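Local coordinates for thiamin pyrophosphokinase (Geobacillus thermodenitrificans, PDB 3K94), which probably catalyses the transfer of a pyrophosphoryl group from ATP to thiamin, giving thiamin diphosphate, at residues R129-T134 against M205-S210; P44-G49 against D68-P73; D80-L85 against V113-K118; H136-Y141 against F197-G202. All blocks are in the same frame, centred on the assembly; numbering follows the deposited sequence.

Contact 1: residues R129-T134 against M205-S210; sequences RQNVLT and MMIRSS
Strands 131-134 and 205-209 run antiparallel with their axes 4.8 Å apart; Val-132/Arg-208 and Thr-134/Met-206 are hydrogen-bonded pairs, Asn-131/Ser-209 and Leu-133/Ile-207 non-hydrogen-bonded ones. Past the strand ends, Gln-130 holds Ser-210 twice: its O takes Ser-210 N at 2.9 Å, and NE2 of its extended side chain gives a 163° bond to Ser-210 O, which lies near the plane of the Gln-130 amide. An alanine here would probably leave Ser-210 O without this donor, the strand end then held by the backbone bond. On one face of the sheet Leu-133 CG meets Ile-207 CG1 at 3.8 Å, and Leu-133 CD1 lies 4.0 Å from the selenium of Met-205, a selenomethionine. On the other face Val-132 CG1, set between its backbone N and carbonyl carbon (chi1 51°), presses on Arg-208 CB at 3.6 Å. Arg-208 NH2 hydrogen-bonds Met-144 O. Asn-131 and Ser-209 turn their polar ends to the second subunit, where Leu-106 N and Gly-104 O bond the amide and Asp-107 the hydroxyl. Within the mixed sheet, strand 125-128 flanks 131-136 and strand 151-156 flanks 204-209.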
loop_
_atom_site.group_PDB
_atom_site.type_symbol
_atom_site.label_atom_id
_atom_site.label_comp_id
_atom_site.label_asym_id
_atom_site.label_seq_id
_atom_site.Cartn_x
_atom_site.Cartn_y
_atom_site.Cartn_z
ATOM N N ARG B 129 -9.569 -4.540 7.112
ATOM C CA ARG B 129 -10.484 -5.676 6.967
ATOM C C ARG B 129 -9.879 -6.886 6.256
ATOM O O ARG B 129 -10.432 -7.977 6.340
ATOM C CB ARG B 129 -11.759 -5.263 6.231
ATOM C CG ARG B 129 -11.499 -4.697 4.853
ATOM C CD ARG B 129 -12.786 -4.280 4.173
ATOM N NE ARG B 129 -12.529 -3.777 2.829
ATOM C CZ ARG B 129 -13.483 -3.478 1.963
ATOM N NH1 ARG B 129 -14.750 -3.637 2.312
ATOM N NH2 ARG B 129 -13.173 -3.031 0.758
ATOM N N GLN B 130 -8.755 -6.702 5.560
ATOM C CA GLN B 130 -8.229 -7.746 4.677
ATOM C C GLN B 130 -6.754 -8.059 4.875
ATOM O O GLN B 130 -6.202 -8.920 4.160
ATOM C CB GLN B 130 -8.375 -7.316 3.208
ATOM C CG GLN B 130 -9.676 -7.628 2.580
ATOM C CD GLN B 130 -9.680 -7.266 1.100
ATOM O OE1 GLN B 130 -10.034 -6.150 0.731
ATOM N NE2 GLN B 130 -9.281 -8.211 0.250
ATOM N N ASN B 131 -6.103 -7.349 5.795
ATOM C CA ASN B 131 -4.650 -7.424 5.906
ATOM C C ASN B 131 -4.141 -7.233 7.311
ATOM O O ASN B 131 -4.736 -6.517 8.099
ATOM C CB ASN B 131 -3.999 -6.319 5.077
ATOM C CG ASN B 131 -4.375 -6.376 3.606
ATOM O OD1 ASN B 131 -3.686 -7.008 2.810
ATOM N ND2 ASN B 131 -5.458 -5.697 3.238
ATOM N N VAL B 132 -2.995 -7.830 7.590
ATOM C CA VAL B 132 -2.189 -7.414 8.710
ATOM C C VAL B 132 -0.779 -7.289 8.162
ATOM O O VAL B 132 -0.251 -8.210 7.558
ATOM C CB VAL B 132 -2.258 -8.393 9.912
ATOM C CG1 VAL B 132 -1.980 -9.810 9.453
ATOM C CG2 VAL B 132 -1.256 -7.989 10.969
ATOM N N LEU B 133 -0.184 -6.122 8.354
ATOM C CA LEU B 133 1.134 -5.849 7.804
ATOM C C LEU B 133 2.086 -5.564 8.948
ATOM O O LEU B 133 1.741 -4.842 9.885
ATOM C CB LEU B 133 1.067 -4.684 6.796
ATOM C CG LEU B 133 2.336 -4.236 6.056
ATOM C CD1 LEU B 133 1.959 -3.450 4.817
ATOM C CD2 LEU B 133 3.233 -3.390 6.969
ATOM N N THR B 134 3.265 -6.177 8.881
ATOM C CA THR B 134 4.280 -6.053 9.911
ATOM C C THR B 134 5.663 -6.029 9.265
ATOM O O THR B 134 5.859 -6.555 8.165
ATOM C CB THR B 134 4.236 -7.227 10.928
ATOM O OG1 THR B 134 4.334 -8.489 10.240
ATOM C CG2 THR B 134 2.957 -7.197 11.747
HETATM N N MSE B 205 9.463 -7.574 5.417
HETATM C CA MSE B 205 8.055 -7.273 5.592
HETATM C C MSE B 205 7.203 -8.517 5.428
HETATM O O MSE B 205 7.384 -9.275 4.481
HETATM C CB MSE B 205 7.613 -6.204 4.586
HETATM C CG MSE B 205 6.130 -5.905 4.642
HETATM SE SE MSE B 205 5.556 -4.468 3.418
HETATM C CE MSE B 205 6.454 -5.050 1.796
HETATM N N MSE B 206 6.271 -8.731 6.353
HETATM C CA MSE B 206 5.272 -9.779 6.164
HETATM C C MSE B 206 3.872 -9.208 6.009
HETATM O O MSE B 206 3.458 -8.356 6.781
HETATM C CB MSE B 206 5.272 -10.792 7.309
HETATM C CG MSE B 206 4.183 -11.863 7.130
HETATM SE SE MSE B 206 4.111 -13.257 8.531
HETATM C CE MSE B 206 3.915 -12.119 10.126
ATOM N N ILE B 207 3.149 -9.682 5.002
ATOM C CA ILE B 207 1.736 -9.364 4.890
ATOM C C ILE B 207 0.908 -10.644 4.885
ATOM O O ILE B 207 1.144 -11.538 4.079
ATOM C CB ILE B 207 1.435 -8.529 3.636
ATOM C CG1 ILE B 207 2.157 -7.179 3.716
ATOM C CG2 ILE B 207 -0.076 -8.322 3.499
ATOM C CD1 ILE B 207 2.264 -6.444 2.372
ATOM N N ARG B 208 -0.029 -10.742 5.824
ATOM C CA ARG B 208 -0.999 -11.829 5.827
ATOM C C ARG B 208 -2.300 -11.218 5.388
ATOM O O ARG B 208 -2.714 -10.186 5.909
ATOM C CB ARG B 208 -1.149 -12.462 7.218
ATOM C CG ARG B 208 0.132 -13.052 7.789
ATOM C CD ARG B 208 -0.103 -13.656 9.178
ATOM N NE ARG B 208 -0.829 -14.923 9.103
ATOM C CZ ARG B 208 -1.145 -15.695 10.146
ATOM N NH1 ARG B 208 -0.808 -15.351 11.387
ATOM N NH2 ARG B 208 -1.816 -16.817 9.942
ATOM N N SER B 209 -2.950 -11.827 4.413
ATOM C CA SER B 209 -4.133 -11.209 3.866
ATOM C C SER B 209 -5.235 -12.210 3.571
ATOM O O SER B 209 -5.043 -13.419 3.680
ATOM C CB SER B 209 -3.778 -10.427 2.597
ATOM O OG SER B 209 -3.148 -11.254 1.628
ATOM N N SER B 210 -6.386 -11.683 3.183
ATOM C CA SER B 210 -7.522 -12.487 2.788
ATOM C C SER B 210 -8.213 -11.786 1.622
ATOM O O SER B 210 -7.920 -10.633 1.332
ATOM C CB SER B 210 -8.489 -12.626 3.960
ATOM O OG SER B 210 -9.814 -12.749 3.494
#

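Contact 2: residues P44-G49 against D68-P73; sequences PVRAFG and DLDVWP
Asp-70 OD2 has two partners: Trp-72 NE1, from its own segment, donates to it at 2.9 Å from above the carboxylate plane, and Arg-46 NH2 stands 3.3 Å away across the contact. The latter is a salt bridge of charges alone, since OD2 sits over one face of the guanidinium, whose plane is turned 84° from that of the carboxylate. The two segments carry parallel strands 46-48 and 71-72 of a beta-alpha-beta unit in the catalytic domain, with helix 56-65 making the crossover. Arg-46 CG is anti to the backbone N (chi1 -169°), the chain bends at chi3, and the guanidinium lies near the indole, their planes 16° apart. Trp-72 NE1 lies over the face of the guanidinium, 3.4 Å from Arg-46 CZ; NH1 is close to NE1 too, but both are donors and form no bond. An alanine in place of Arg-46 would probably leave Asp-70 OD2 without this positive charge and open a gap beside the indole, which would keep its bond to OD2. Phe-48 and Trp-72 point the same way from neighbouring strands; the Phe-48 ring and the five-membered ring of Trp-72 are near parallel but slid apart, and the real touch is Phe-48 CD2 on Trp-72 CB at 3.6 Å. Ala-47 bonds through both backbone polar atoms, N to Asp-70 O and O to Trp-72 N. On its side of the sheet Ala-47 CB meets Leu-69 CD1 and Val-71 CG2. Helix 80-88 covers Phe-48. At the far end Gly-49 N bonds Trp-72 O at 2.8 Å, and Gly-49 O rests 3.7 Å from Val-71 CG1.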
loop_
_atom_site.group_PDB
_atom_site.type_symbol
_atom_site.label_atom_id
_atom_site.label_comp_id
_atom_site.label_asym_id
_atom_site.label_seq_id
_atom_site.Cartn_x
_atom_site.Cartn_y
_atom_site.Cartn_z
ATOM N N PRO B 44 -11.631 6.647 24.050
ATOM C CA PRO B 44 -10.202 6.716 23.766
ATOM C C PRO B 44 -9.495 7.151 25.037
ATOM O O PRO B 44 -9.964 8.070 25.703
ATOM C CB PRO B 44 -10.100 7.830 22.712
ATOM C CG PRO B 44 -11.489 8.114 22.272
ATOM C CD PRO B 44 -12.376 7.739 23.408
ATOM N N VAL B 45 -8.390 6.515 25.381
ATOM C CA VAL B 45 -7.661 6.960 26.553
ATOM C C VAL B 45 -6.942 8.244 26.175
ATOM O O VAL B 45 -6.497 9.018 27.030
ATOM C CB VAL B 45 -6.685 5.896 27.033
ATOM C CG1 VAL B 45 -7.459 4.629 27.431
ATOM C CG2 VAL B 45 -5.675 5.596 25.946
ATOM N N ARG B 46 -6.884 8.481 24.873
ATOM C CA ARG B 46 -6.136 9.597 24.327
ATOM C C ARG B 46 -6.552 9.799 22.873
ATOM O O ARG B 46 -6.907 8.840 22.203
ATOM C CB ARG B 46 -4.647 9.278 24.417
ATOM C CG ARG B 46 -3.747 10.433 24.126
ATOM C CD ARG B 46 -2.377 10.174 24.717
ATOM N NE ARG B 46 -2.372 10.331 26.168
ATOM C CZ ARG B 46 -1.584 11.178 26.825
ATOM N NH1 ARG B 46 -0.723 11.947 26.164
ATOM N NH2 ARG B 46 -1.647 11.251 28.148
ATOM N N ALA B 47 -6.549 11.045 22.402
ATOM C CA ALA B 47 -6.769 11.333 20.985
ATOM C C ALA B 47 -5.727 12.320 20.453
ATOM O O ALA B 47 -5.192 13.139 21.196
ATOM C CB ALA B 47 -8.175 11.866 20.743
ATOM N N PHE B 48 -5.444 12.232 19.162
ATOM C CA PHE B 48 -4.431 13.070 18.532
ATOM C C PHE B 48 -4.968 13.636 17.232
ATOM O O PHE B 48 -5.506 12.899 16.409
ATOM C CB PHE B 48 -3.196 12.244 18.200
ATOM C CG PHE B 48 -2.502 11.678 19.393
ATOM C CD1 PHE B 48 -2.904 10.473 19.938
ATOM C CD2 PHE B 48 -1.418 12.336 19.952
ATOM C CE1 PHE B 48 -2.245 9.938 21.029
ATOM C CE2 PHE B 48 -0.751 11.802 21.038
ATOM C CZ PHE B 48 -1.168 10.604 21.584
ATOM N N GLY B 49 -4.796 14.936 17.043
ATOM C CA GLY B 49 -5.315 15.609 15.867
ATOM C C GLY B 49 -6.031 16.899 16.222
ATOM O O GLY B 49 -6.193 17.235 17.405
ATOM N N ASP B 68 -14.342 15.623 28.926
ATOM C CA ASP B 68 -13.008 15.660 29.503
ATOM C C ASP B 68 -11.962 14.936 28.660
ATOM O O ASP B 68 -10.879 14.622 29.155
ATOM C CB ASP B 68 -13.038 15.053 30.912
ATOM C CG ASP B 68 -13.573 13.621 30.924
ATOM O OD1 ASP B 68 -13.289 12.886 31.899
ATOM O OD2 ASP B 68 -14.274 13.229 29.957
ATOM N N LEU B 69 -12.269 14.657 27.397
ATOM C CA LEU B 69 -11.342 13.879 26.576
ATOM C C LEU B 69 -9.971 14.561 26.557
ATOM O O LEU B 69 -9.883 15.777 26.469
ATOM C CB LEU B 69 -11.874 13.728 25.154
ATOM C CG LEU B 69 -11.579 12.425 24.399
ATOM C CD1 LEU B 69 -11.704 12.654 22.914
ATOM C CD2 LEU B 69 -10.208 11.874 24.732
ATOM N N ASP B 70 -8.904 13.779 26.664
ATOM C CA ASP B 70 -7.560 14.315 26.528
ATOM C C ASP B 70 -7.155 14.301 25.049
ATOM O O ASP B 70 -6.804 13.255 24.508
ATOM C CB ASP B 70 -6.566 13.497 27.361
ATOM C CG ASP B 70 -5.165 14.094 27.354
ATOM O OD1 ASP B 70 -5.053 15.317 27.141
ATOM O OD2 ASP B 70 -4.181 13.347 27.558
ATOM N N VAL B 71 -7.225 15.459 24.396
ATOM C CA VAL B 71 -6.855 15.555 22.990
ATOM C C VAL B 71 -5.506 16.239 22.839
ATOM O O VAL B 71 -5.229 17.240 23.502
ATOM C CB VAL B 71 -7.895 16.338 22.175
ATOM C CG1 VAL B 71 -7.481 16.381 20.723
ATOM C CG2 VAL B 71 -9.260 15.697 22.307
ATOM N N TRP B 72 -4.663 15.689 21.976
ATOM C CA TRP B 72 -3.369 16.296 21.683
ATOM C C TRP B 72 -3.358 16.859 20.271
ATOM O O TRP B 72 -3.683 16.162 19.310
ATOM C CB TRP B 72 -2.235 15.297 21.910
ATOM C CG TRP B 72 -2.102 14.972 23.353
ATOM C CD1 TRP B 72 -2.876 14.107 24.076
ATOM C CD2 TRP B 72 -1.170 15.544 24.275
ATOM N NE1 TRP B 72 -2.470 14.092 25.387
ATOM C CE2 TRP B 72 -1.425 14.967 25.538
ATOM C CE3 TRP B 72 -0.143 16.485 24.157
ATOM C CZ2 TRP B 72 -0.685 15.296 26.671
ATOM C CZ3 TRP B 72 0.592 16.810 25.281
ATOM C CH2 TRP B 72 0.317 16.218 26.524
ATOM N N PRO B 73 -3.010 18.142 20.152
ATOM C CA PRO B 73 -3.173 18.867 18.891
ATOM C C PRO B 73 -2.194 18.386 17.834
ATOM O O PRO B 73 -1.144 17.843 18.176
ATOM C CB PRO B 73 -2.866 20.314 19.288
ATOM C CG PRO B 73 -1.936 20.185 20.437
ATOM C CD PRO B 73 -2.410 18.983 21.201
#

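Contact 3: residues D80-L85 against V113-K118; sequences DMEIAL and VELLLK
Glu-82 runs out over Leu-115 and brings its carboxylate near Lys-118. Its CB lies 4.0 Å from both methyls of Leu-115, CD1 and CD2. CG, anti to the backbone N (chi1 171°), comes nearer, 3.8 Å from Leu-115 CD2, and CD still grazes the same methyl at 4.2 Å. The two side chains cross at about a right angle, so the apolar part of the glutamate lies across the isobutyl group and the charged end passes beyond it. OE2 accepts a hydrogen bond from a water at 2.7 Å. That water also accepts from Lys-118 NZ, although the modelled separation there is so short that its exact position is doubtful. The charges themselves stay 4.4 Å apart from OE2 to NZ, beyond a salt bridge, and Lys-118 reaches this point on a fully extended chain. The helices belong to the alpha/beta catalytic domain: helix 80-88 precedes strand 97-99 of the parallel part of the sheet, and helix 106-118 follows it. Their short segments run nearly parallel, at a crossing angle of -24° with the axes 10.8 Å apart, a spacing at which Leu-115 does most of the bridging. Its CD1 also meets Glu-82 CA and, more loosely, CG of the selenomethionine Met-81. Leu-85 slides past Leu-115 in the opposite direction, its CD2 against Leu-115 CB at 4.0 Å. Leu-184 of the second subunit packs on both Glu-82 and Leu-115, while Arg-180 of that subunit forms a salt bridge with Glu-114.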
loop_
_atom_site.group_PDB
_atom_site.type_symbol
_atom_site.label_atom_id
_atom_site.label_comp_id
_atom_site.label_asym_id
_atom_site.label_seq_id
_atom_site.Cartn_x
_atom_site.Cartn_y
_atom_site.Cartn_z
ATOM N N ASP B 80 -0.707 12.962 12.421
ATOM C CA ASP B 80 -1.361 12.634 13.674
ATOM C C ASP B 80 -1.117 11.185 14.091
ATOM O O ASP B 80 -1.037 10.885 15.278
ATOM C CB ASP B 80 -2.853 12.938 13.570
ATOM C CG ASP B 80 -3.114 14.409 13.292
ATOM O OD1 ASP B 80 -2.288 15.239 13.724
ATOM O OD2 ASP B 80 -4.127 14.738 12.638
HETATM N N MSE B 81 -1.008 10.290 13.112
HETATM C CA MSE B 81 -0.717 8.900 13.395
HETATM C C MSE B 81 0.685 8.782 13.996
HETATM O O MSE B 81 0.925 7.994 14.921
HETATM C CB MSE B 81 -0.799 8.077 12.109
HETATM C CG MSE B 81 -0.552 6.600 12.318
HETATM SE SE MSE B 81 -1.998 5.783 13.337
HETATM C CE MSE B 81 -3.460 5.854 12.054
ATOM N N GLU B 82 1.609 9.570 13.460
ATOM C CA GLU B 82 2.990 9.560 13.921
ATOM C C GLU B 82 3.090 9.997 15.381
ATOM O O GLU B 82 3.695 9.307 16.197
ATOM C CB GLU B 82 3.868 10.469 13.055
ATOM C CG GLU B 82 5.256 10.654 13.630
ATOM C CD GLU B 82 6.212 11.320 12.665
ATOM O OE1 GLU B 82 5.744 12.054 11.773
ATOM O OE2 GLU B 82 7.434 11.111 12.801
ATOM N N ILE B 83 2.488 11.131 15.718
ATOM C CA ILE B 83 2.556 11.562 17.110
ATOM C C ILE B 83 1.876 10.546 18.013
ATOM O O ILE B 83 2.382 10.255 19.107
ATOM C CB ILE B 83 2.037 13.012 17.358
ATOM C CG1 ILE B 83 0.600 13.197 16.875
ATOM C CG2 ILE B 83 2.947 14.029 16.678
ATOM C CD1 ILE B 83 0.141 14.647 16.937
ATOM N N ALA B 84 0.760 9.975 17.547
ATOM C CA ALA B 84 0.090 8.930 18.326
ATOM C C ALA B 84 1.020 7.738 18.549
ATOM O O ALA B 84 1.169 7.250 19.663
ATOM C CB ALA B 84 -1.225 8.491 17.661
ATOM N N LEU B 85 1.668 7.282 17.484
ATOM C CA LEU B 85 2.553 6.133 17.613
ATOM C C LEU B 85 3.787 6.459 18.464
ATOM O O LEU B 85 4.195 5.647 19.297
ATOM C CB LEU B 85 2.968 5.588 16.251
ATOM C CG LEU B 85 3.843 4.335 16.320
ATOM C CD1 LEU B 85 3.112 3.147 16.965
ATOM C CD2 LEU B 85 4.327 4.000 14.943
ATOM N N VAL B 113 3.864 2.900 6.781
ATOM C CA VAL B 113 4.824 1.790 6.712
ATOM C C VAL B 113 6.230 2.261 7.128
ATOM O O VAL B 113 6.959 1.535 7.805
ATOM C CB VAL B 113 4.878 1.147 5.300
ATOM C CG1 VAL B 113 6.021 0.163 5.204
ATOM C CG2 VAL B 113 3.564 0.433 4.970
ATOM N N GLU B 114 6.606 3.479 6.734
ATOM C CA GLU B 114 7.886 4.047 7.167
ATOM C C GLU B 114 7.964 4.195 8.695
ATOM O O GLU B 114 9.036 4.038 9.285
ATOM C CB GLU B 114 8.170 5.381 6.464
ATOM C CG GLU B 114 8.341 5.235 4.943
ATOM C CD GLU B 114 9.487 4.299 4.564
ATOM O OE1 GLU B 114 10.600 4.456 5.114
ATOM O OE2 GLU B 114 9.282 3.412 3.705
ATOM N N LEU B 115 6.831 4.488 9.329
ATOM C CA LEU B 115 6.750 4.516 10.795
ATOM C C LEU B 115 7.014 3.135 11.391
ATOM O O LEU B 115 7.767 3.000 12.353
ATOM C CB LEU B 115 5.379 5.015 11.260
ATOM C CG LEU B 115 5.129 6.518 11.204
ATOM C CD1 LEU B 115 3.651 6.815 11.382
ATOM C CD2 LEU B 115 5.938 7.188 12.293
ATOM N N LEU B 116 6.396 2.102 10.827
ATOM C CA LEU B 116 6.697 0.752 11.280
ATOM C C LEU B 116 8.200 0.447 11.159
ATOM O O LEU B 116 8.803 -0.161 12.055
ATOM C CB LEU B 116 5.850 -0.279 10.532
ATOM C CG LEU B 116 4.506 -0.603 11.200
ATOM C CD1 LEU B 116 3.715 0.661 11.451
ATOM C CD2 LEU B 116 3.703 -1.596 10.361
ATOM N N LEU B 117 8.798 0.876 10.053
ATOM C CA LEU B 117 10.231 0.682 9.834
ATOM C C LEU B 117 11.078 1.439 10.833
ATOM O O LEU B 117 12.052 0.905 11.353
ATOM C CB LEU B 117 10.627 1.105 8.426
ATOM C CG LEU B 117 10.041 0.161 7.392
ATOM C CD1 LEU B 117 10.246 0.735 6.009
ATOM C CD2 LEU B 117 10.682 -1.217 7.555
ATOM N N LYS B 118 10.712 2.687 11.097
ATOM C CA LYS B 118 11.413 3.464 12.106
ATOM C C LYS B 118 11.392 2.734 13.443
ATOM O O LYS B 118 12.392 2.713 14.161
ATOM C CB LYS B 118 10.820 4.863 12.250
ATOM C CG LYS B 118 11.377 5.626 13.448
ATOM C CD LYS B 118 10.831 7.038 13.516
ATOM C CE LYS B 118 11.421 7.811 14.683
ATOM N NZ LYS B 118 11.059 9.251 14.586
HETATM O O HOH W 1 8.560 9.323 14.478
#

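Contact 4: residues H136-Y141 against F197-G202; sequences HLPGTY and FSFSEG
Phe-197 turns its edge to the face of His-136 and its own face to Tyr-141, joining the three into an aromatic cluster. The pair with His-136 is T-shaped: the planes stand 75° apart, and Phe-197 CZ lies 3.6 Å above the imidazole, offset to its rim. Tyr-141 offers a CH-pi contact instead, its CB 3.8 Å from the centroid of the Phe-197 ring and over the face; the two rings themselves are near parallel but slid apart. His-136 CD2 in turn sits over the centre of the Tyr-141 ring. Phe-197 has CG between its backbone N and carbonyl carbon (chi1 62°), and its ring comes near segment 136-141; the ring of Phe-199 does too, with Pro-138 CA over one face, 3.4 Å from Phe-199 CE2. The Tyr-141 hydroxyl lies near Leu-137 O, though so close that the bond's geometry is doubtful. Backbone bonds pair Gly-139 with Phe-199 and Tyr-141 with Phe-197 in antiparallel register. Strand 194-199 belongs to the vitamin B1 binding domain. Strand 165-167 continues this small sheet beyond it, its Leu-166 touching Phe-197, while strand 204-209 of the large sheet lies against the cluster through Met-206 and against Phe-199 through Leu-204.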
loop_
_atom_site.group_PDB
_atom_site.type_symbol
_atom_site.label_atom_id
_atom_site.label_comp_id
_atom_site.label_asym_id
_atom_site.label_seq_id
_atom_site.Cartn_x
_atom_site.Cartn_y
_atom_site.Cartn_z
ATOM N N HIS B 136 9.995 -6.615 10.258
ATOM C CA HIS B 136 10.770 -7.384 11.231
ATOM C C HIS B 136 12.280 -7.239 11.073
ATOM O O HIS B 136 12.802 -7.165 9.953
ATOM C CB HIS B 136 10.407 -8.870 11.130
ATOM C CG HIS B 136 8.966 -9.154 11.398
ATOM N ND1 HIS B 136 8.027 -9.259 10.393
ATOM C CD2 HIS B 136 8.296 -9.335 12.560
ATOM C CE1 HIS B 136 6.842 -9.501 10.926
ATOM N NE2 HIS B 136 6.976 -9.538 12.239
ATOM N N LEU B 137 12.969 -7.244 12.208
ATOM C CA LEU B 137 14.424 -7.312 12.246
ATOM C C LEU B 137 14.825 -8.778 12.412
ATOM O O LEU B 137 13.970 -9.628 12.661
ATOM C CB LEU B 137 14.952 -6.452 13.400
ATOM C CG LEU B 137 14.550 -4.963 13.311
ATOM C CD1 LEU B 137 15.145 -4.141 14.453
ATOM C CD2 LEU B 137 14.938 -4.337 11.959
ATOM N N PRO B 138 16.125 -9.092 12.269
ATOM C CA PRO B 138 16.506 -10.504 12.379
ATOM C C PRO B 138 16.048 -11.156 13.684
ATOM O O PRO B 138 15.985 -10.518 14.744
ATOM C CB PRO B 138 18.037 -10.461 12.286
ATOM C CG PRO B 138 18.311 -9.248 11.433
ATOM C CD PRO B 138 17.259 -8.241 11.859
ATOM N N GLY B 139 15.711 -12.436 13.583
ATOM C CA GLY B 139 15.225 -13.207 14.713
ATOM C C GLY B 139 14.379 -14.354 14.199
ATOM O O GLY B 139 14.358 -14.619 12.995
ATOM N N THR B 140 13.704 -15.045 15.109
ATOM C CA THR B 140 12.770 -16.101 14.757
ATOM C C THR B 140 11.402 -15.665 15.232
ATOM O O THR B 140 11.253 -15.170 16.352
ATOM C CB THR B 140 13.123 -17.440 15.449
ATOM O OG1 THR B 140 14.424 -17.878 15.037
ATOM C CG2 THR B 140 12.116 -18.502 15.091
ATOM N N TYR B 141 10.395 -15.852 14.391
ATOM C CA TYR B 141 9.067 -15.350 14.704
ATOM C C TYR B 141 8.054 -16.432 14.469
ATOM O O TYR B 141 8.229 -17.259 13.580
ATOM C CB TYR B 141 8.746 -14.137 13.824
ATOM C CG TYR B 141 9.716 -12.997 14.021
ATOM C CD1 TYR B 141 9.536 -12.085 15.063
ATOM C CD2 TYR B 141 10.820 -12.841 13.186
ATOM C CE1 TYR B 141 10.426 -11.047 15.262
ATOM C CE2 TYR B 141 11.717 -11.803 13.375
ATOM C CZ TYR B 141 11.515 -10.915 14.419
ATOM O OH TYR B 141 12.395 -9.878 14.619
ATOM N N PHE B 197 9.022 -18.123 10.801
ATOM C CA PHE B 197 9.964 -17.595 9.825
ATOM C C PHE B 197 11.146 -17.038 10.578
ATOM O O PHE B 197 10.987 -16.553 11.688
ATOM C CB PHE B 197 9.341 -16.557 8.860
ATOM C CG PHE B 197 8.811 -15.296 9.519
ATOM C CD1 PHE B 197 7.555 -15.280 10.112
ATOM C CD2 PHE B 197 9.539 -14.111 9.476
ATOM C CE1 PHE B 197 7.043 -14.114 10.697
ATOM C CE2 PHE B 197 9.042 -12.922 10.055
ATOM C CZ PHE B 197 7.789 -12.931 10.669
ATOM N N SER B 198 12.334 -17.131 9.997
ATOM C CA SER B 198 13.512 -16.583 10.648
ATOM C C SER B 198 14.509 -16.135 9.608
ATOM O O SER B 198 14.504 -16.620 8.480
ATOM C CB SER B 198 14.154 -17.613 11.593
ATOM O OG SER B 198 14.734 -18.696 10.874
ATOM N N PHE B 199 15.371 -15.209 9.992
ATOM C CA PHE B 199 16.418 -14.732 9.111
ATOM C C PHE B 199 17.492 -14.123 9.981
ATOM O O PHE B 199 17.206 -13.689 11.092
ATOM C CB PHE B 199 15.883 -13.731 8.067
ATOM C CG PHE B 199 15.142 -12.544 8.653
ATOM C CD1 PHE B 199 13.822 -12.669 9.072
ATOM C CD2 PHE B 199 15.758 -11.301 8.756
ATOM C CE1 PHE B 199 13.131 -11.582 9.606
ATOM C CE2 PHE B 199 15.070 -10.194 9.280
ATOM C CZ PHE B 199 13.755 -10.334 9.710
ATOM N N SER B 200 18.723 -14.092 9.480
ATOM C CA SER B 200 19.855 -13.674 10.307
ATOM C C SER B 200 20.314 -12.258 9.998
ATOM O O SER B 200 20.994 -11.633 10.804
ATOM C CB SER B 200 21.032 -14.637 10.118
ATOM O OG SER B 200 21.583 -14.477 8.825
ATOM N N GLU B 201 19.962 -11.759 8.820
ATOM C CA GLU B 201 20.358 -10.412 8.419
ATOM C C GLU B 201 19.257 -9.700 7.657
ATOM O O GLU B 201 18.491 -10.332 6.929
ATOM C CB GLU B 201 21.598 -10.450 7.531
ATOM C CG GLU B 201 22.861 -10.861 8.235
ATOM C CD GLU B 201 24.069 -10.726 7.336
ATOM O OE1 GLU B 201 23.928 -10.124 6.248
ATOM O OE2 GLU B 201 25.153 -11.220 7.717
ATOM N N GLY B 202 19.205 -8.381 7.816
ATOM C CA GLY B 202 18.333 -7.547 7.010
ATOM C C GLY B 202 17.009 -7.183 7.658
ATOM O O GLY B 202 16.841 -7.309 8.872
#

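Overall arrangement
Contacts 1 and 3 are buried, contact 2 is partly buried and contact 4 lies at the surface. Contacts 1 and 2 both join strands of the large mixed sheet, their centres about 28 Å apart: contact 2 is parallel pairing at an outermost strand within this chain, with a charged and aromatic fringe, contact 1 antiparallel pairing deep in the sheet. Contact 3 joins helices with no direct hydrogen bond between them; its Ile-83 packs on Pro-73 O of contact 2, and its Leu-116 on Leu-133 of contact 1. Contact 4, largely aromatic, is nested in the chain loop closed by contact 1 and meets it where Met-206 touches His-136. Contacts 1 and 3 also face the second subunit.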